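Local coordinates for protein OHCU decarboxylase (Arabidopsis thaliana, PDB 2Q37) that hydrolyses 5-hydroxyisourate and decarboxylates the product OHCU to (S)-allantoin in the last steps of urate degradation, this chain being the decarboxylase domain, at residues A[129-138]-A[159-169]. Numbering follows the deposited sequence.
With 3AL (1-[(4S)-2,5-dioxoimidazolidin-4-yl]urea), chain B.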
loop_
_atom_site.group_PDB
_atom_site.type_symbol
_atom_site.label_atom_id
_atom_site.label_comp_id
_atom_site.label_asym_id
_atom_site.label_seq_id
_atom_site.Cartn_x
_atom_site.Cartn_y
_atom_site.Cartn_z
ATOM N N PHE A 129 5.974 -0.269 -7.502
ATOM C CA PHE A 129 6.152 1.165 -7.711
ATOM C C PHE A 129 7.651 1.332 -7.925
ATOM O O PHE A 129 8.423 0.408 -7.635
ATOM C CB PHE A 129 5.643 1.970 -6.505
ATOM C CG PHE A 129 6.020 1.386 -5.171
ATOM C CD1 PHE A 129 7.308 1.580 -4.637
ATOM C CD2 PHE A 129 5.091 0.630 -4.438
ATOM C CE1 PHE A 129 7.664 1.030 -3.394
ATOM C CE2 PHE A 129 5.437 0.070 -3.184
ATOM C CZ PHE A 129 6.724 0.268 -2.661
ATOM N N ILE A 130 8.077 2.474 -8.452
ATOM C CA ILE A 130 9.505 2.676 -8.698
ATOM C C ILE A 130 10.297 2.918 -7.412
ATOM O O ILE A 130 9.727 3.156 -6.347
ATOM C CB ILE A 130 9.766 3.873 -9.670
ATOM C CG1 ILE A 130 9.232 5.169 -9.073
ATOM C CG2 ILE A 130 9.078 3.630 -10.996
ATOM C CD1 ILE A 130 9.737 6.391 -9.800
ATOM N N PHE A 131 11.618 2.842 -7.522
ATOM C CA PHE A 131 12.506 3.073 -6.392
ATOM C C PHE A 131 12.513 4.586 -6.045
ATOM O O PHE A 131 12.903 5.424 -6.870
ATOM C CB PHE A 131 13.909 2.587 -6.760
ATOM C CG PHE A 131 14.945 2.885 -5.720
ATOM C CD1 PHE A 131 14.895 2.273 -4.466
ATOM C CD2 PHE A 131 15.993 3.771 -5.995
ATOM C CE1 PHE A 131 15.890 2.543 -3.497
ATOM C CE2 PHE A 131 16.989 4.046 -5.034
ATOM C CZ PHE A 131 16.936 3.430 -3.786
ATOM N N ILE A 132 12.079 4.920 -4.832
ATOM C CA ILE A 132 12.001 6.311 -4.361
ATOM C C ILE A 132 13.041 6.598 -3.280
ATOM O O ILE A 132 13.140 5.886 -2.284
ATOM C CB ILE A 132 10.613 6.628 -3.761
ATOM C CG1 ILE A 132 9.514 6.292 -4.782
ATOM C CG2 ILE A 132 10.530 8.119 -3.367
ATOM C CD1 ILE A 132 9.568 7.148 -6.054
ATOM N N ILE A 133 13.817 7.648 -3.481
ATOM C CA ILE A 133 14.844 8.023 -2.527
ATOM C C ILE A 133 15.118 9.490 -2.758
ATOM O O ILE A 133 15.138 9.942 -3.908
ATOM C CB ILE A 133 16.159 7.243 -2.772
ATOM C CG1 ILE A 133 17.102 7.385 -1.572
ATOM C CG2 ILE A 133 16.869 7.789 -4.008
ATOM C CD1 ILE A 133 18.501 6.696 -1.762
ATOM N N CYS A 134 15.303 10.233 -1.676
ATOM C CA CYS A 134 15.616 11.642 -1.785
ATOM C C CYS A 134 17.073 11.661 -2.252
ATOM O O CYS A 134 17.959 11.188 -1.552
ATOM C CB CYS A 134 15.470 12.322 -0.419
ATOM S SG CYS A 134 15.756 14.121 -0.393
ATOM N N ALA A 135 17.306 12.154 -3.465
ATOM C CA ALA A 135 18.655 12.256 -4.037
ATOM C C ALA A 135 19.138 13.663 -3.701
ATOM O O ALA A 135 18.316 14.545 -3.426
ATOM C CB ALA A 135 18.585 12.079 -5.531
ATOM N N SER A 136 20.435 13.914 -3.699
ATOM C CA SER A 136 20.851 15.284 -3.375
ATOM C C SER A 136 22.337 15.497 -3.387
ATOM O O SER A 136 22.874 16.239 -4.214
ATOM C CB SER A 136 20.311 15.709 -2.020
ATOM O OG SER A 136 19.426 16.802 -2.189
ATOM N N GLY A 137 23.000 14.885 -2.427
ATOM C CA GLY A 137 24.438 14.968 -2.386
ATOM C C GLY A 137 24.764 13.533 -2.714
ATOM O O GLY A 137 25.890 13.071 -2.560
ATOM N N ARG A 138 23.753 12.814 -3.176
ATOM C CA ARG A 138 23.940 11.421 -3.484
ATOM C C ARG A 138 24.404 11.198 -4.908
ATOM O O ARG A 138 24.087 11.956 -5.831
ATOM C CB ARG A 138 22.646 10.659 -3.220
ATOM C CG ARG A 138 21.937 11.102 -1.943
ATOM C CD ARG A 138 22.070 10.114 -0.797
ATOM N NE ARG A 138 20.747 9.784 -0.254
ATOM C CZ ARG A 138 19.998 10.610 0.481
ATOM N NH1 ARG A 138 20.445 11.833 0.789
ATOM N NH2 ARG A 138 18.777 10.224 0.874
ATOM N N LEU A 159 7.254 0.083 1.187
ATOM C CA LEU A 159 6.209 1.078 1.048
ATOM C C LEU A 159 6.344 2.165 2.129
ATOM O O LEU A 159 5.960 3.309 1.901
ATOM C CB LEU A 159 4.851 0.388 1.140
ATOM C CG LEU A 159 3.543 1.077 0.745
ATOM C CD1 LEU A 159 2.824 1.462 1.981
ATOM C CD2 LEU A 159 3.792 2.288 -0.180
ATOM N N GLU A 160 6.893 1.825 3.296
ATOM C CA GLU A 160 7.036 2.827 4.349
ATOM C C GLU A 160 8.233 3.717 4.102
ATOM O O GLU A 160 8.171 4.922 4.316
ATOM C CB GLU A 160 7.212 2.191 5.720
ATOM C CG GLU A 160 5.932 1.830 6.412
ATOM C CD GLU A 160 6.131 1.725 7.916
ATOM O OE1 GLU A 160 7.146 1.105 8.326
ATOM O OE2 GLU A 160 5.278 2.264 8.671
ATOM N N ILE A 161 9.322 3.092 3.676
ATOM C CA ILE A 161 10.555 3.782 3.381
ATOM C C ILE A 161 10.333 4.757 2.211
ATOM O O ILE A 161 10.752 5.907 2.267
ATOM C CB ILE A 161 11.675 2.757 3.038
ATOM C CG1 ILE A 161 11.985 1.897 4.270
ATOM C CG2 ILE A 161 12.934 3.481 2.572
ATOM C CD1 ILE A 161 12.979 0.755 4.003
ATOM N N ALA A 162 9.663 4.303 1.162
ATOM C CA ALA A 162 9.392 5.173 0.034
ATOM C C ALA A 162 8.554 6.368 0.491
ATOM O O ALA A 162 8.783 7.498 0.036
ATOM C CB ALA A 162 8.663 4.413 -1.063
ATOM N N ALA A 163 7.594 6.124 1.380
ATOM C CA ALA A 163 6.713 7.190 1.866
ATOM C C ALA A 163 7.519 8.261 2.582
ATOM O O ALA A 163 7.243 9.456 2.465
ATOM C CB ALA A 163 5.629 6.617 2.821
HETATM N N MSE A 164 8.517 7.808 3.327
HETATM C CA MSE A 164 9.399 8.679 4.081
HETATM C C MSE A 164 10.358 9.432 3.141
HETATM O O MSE A 164 10.572 10.637 3.288
HETATM C CB MSE A 164 10.184 7.838 5.076
HETATM C CG MSE A 164 11.123 8.627 5.942
HETATM SE SE MSE A 164 12.256 7.397 6.895
HETATM C CE MSE A 164 10.899 6.074 7.449
ATOM N N GLU A 165 10.952 8.710 2.195
ATOM C CA GLU A 165 11.835 9.335 1.225
ATOM C C GLU A 165 11.046 10.433 0.462
ATOM O O GLU A 165 11.544 11.538 0.239
ATOM C CB GLU A 165 12.354 8.289 0.250
ATOM C CG GLU A 165 13.368 7.367 0.859
ATOM C CD GLU A 165 14.511 8.134 1.476
ATOM O OE1 GLU A 165 15.125 8.943 0.757
ATOM O OE2 GLU A 165 14.799 7.935 2.680
ATOM N N GLN A 166 9.808 10.117 0.089
ATOM C CA GLN A 166 8.938 11.042 -0.623
ATOM C C GLN A 166 8.691 12.283 0.222
ATOM O O GLN A 166 8.676 13.400 -0.286
ATOM C CB GLN A 166 7.614 10.338 -0.935
ATOM C CG GLN A 166 6.458 11.209 -1.314
ATOM C CD GLN A 166 6.665 11.903 -2.639
ATOM O OE1 GLN A 166 7.080 11.291 -3.625
ATOM N NE2 GLN A 166 6.365 13.200 -2.674
HETATM N N MSE A 167 8.500 12.086 1.516
HETATM C CA MSE A 167 8.239 13.210 2.393
HETATM C C MSE A 167 9.469 14.085 2.500
HETATM O O MSE A 167 9.356 15.304 2.555
HETATM C CB MSE A 167 7.829 12.730 3.782
HETATM C CG MSE A 167 7.394 13.852 4.704
HETATM SE SE MSE A 167 5.809 14.808 4.075
HETATM C CE MSE A 167 6.605 16.585 3.774
ATOM N N LYS A 168 10.648 13.473 2.541
ATOM C CA LYS A 168 11.863 14.271 2.613
ATOM C C LYS A 168 11.994 15.153 1.353
ATOM O O LYS A 168 12.353 16.320 1.444
ATOM C CB LYS A 168 13.102 13.379 2.752
ATOM C CG LYS A 168 13.217 12.646 4.089
ATOM C CD LYS A 168 14.615 12.067 4.251
ATOM C CE LYS A 168 14.578 10.588 4.547
ATOM N NZ LYS A 168 15.951 10.009 4.628
ATOM N N ILE A 169 11.690 14.583 0.190
ATOM C CA ILE A 169 11.773 15.294 -1.078
ATOM C C ILE A 169 10.830 16.492 -1.050
ATOM O O ILE A 169 11.176 17.593 -1.493
ATOM C CB ILE A 169 11.344 14.385 -2.247
ATOM C CG1 ILE A 169 12.390 13.294 -2.465
ATOM C CG2 ILE A 169 11.127 15.231 -3.505
ATOM C CD1 ILE A 169 11.949 12.173 -3.387
HETATM C C4 3AL B . 12.930 11.345 -6.993
HETATM C C5 3AL B . 12.885 12.620 -7.673
HETATM O O5 3AL B . 12.311 13.041 -8.644
HETATM N N7 3AL B . 13.714 13.543 -7.007
HETATM C C8 3AL B . 14.271 12.847 -5.944
HETATM O O8 3AL B . 15.050 13.363 -5.153
HETATM N N9 3AL B . 13.830 11.525 -5.909
HETATM N N3 3AL B . 13.237 10.255 -7.918
HETATM C C2 3AL B . 13.282 8.898 -7.333
HETATM N N1 3AL B . 13.518 8.002 -8.108
HETATM O O2 3AL B . 13.059 8.744 -6.042
#
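Glu-165, on helix 155-178, reaches across to the extended loop 129-138 and holds it by its backbone. Its CB packs against Ile-132 O and Ile-133 CA, and CG lies 3.5 Å from Ile-132 O. A bend at chi2 (-54°) turns the carboxylate along the loop, where OE1 accepts the N-H of Cys-134 through its anti lone pair, 2.8 Å from N to OE1 and almost straight at 175°. OE1 also touches Ile-133 CG1 and, at the edge of the guanidinium, forms a long salt bridge with Arg-138 NH2 (3.9 Å), the two planes 73° apart. OE2 is met on its syn side by Lys-168 NZ, one turn further along the helix. With an alanine at this position, the buried N-H of Cys-134 is likely to lose its acceptor, Lys-168 its carboxylate partner and Arg-138 a distant one. Apolar contacts flank this grip. Ile-132 sets CB 4.0 Å from Ala-162 CB, Phe-129 CZ comes within 3.8 Å of Leu-159 CA, and Cys-134 CB rests 3.8 Å from Ile-169 CG1. Gln-166, on the same helix, takes through OE1 a hydrogen bond with NE2 of His-78, the proton donor. Four other backbone groups of the loop hydrogen-bond (S)-allantoin: Phe-131 O and Ile-133 O accept from N1 and N9, while Ile-133 N and Ala-135 N donate to O2 and O8. Ile-169 CD1 closes against ligand N9 (3.2 Å), and Glu-100 and Pro-79 O add further bonds. A helix-backed extended loop thus forms one wall of the active site of this all-helical OHCU decarboxylase fold.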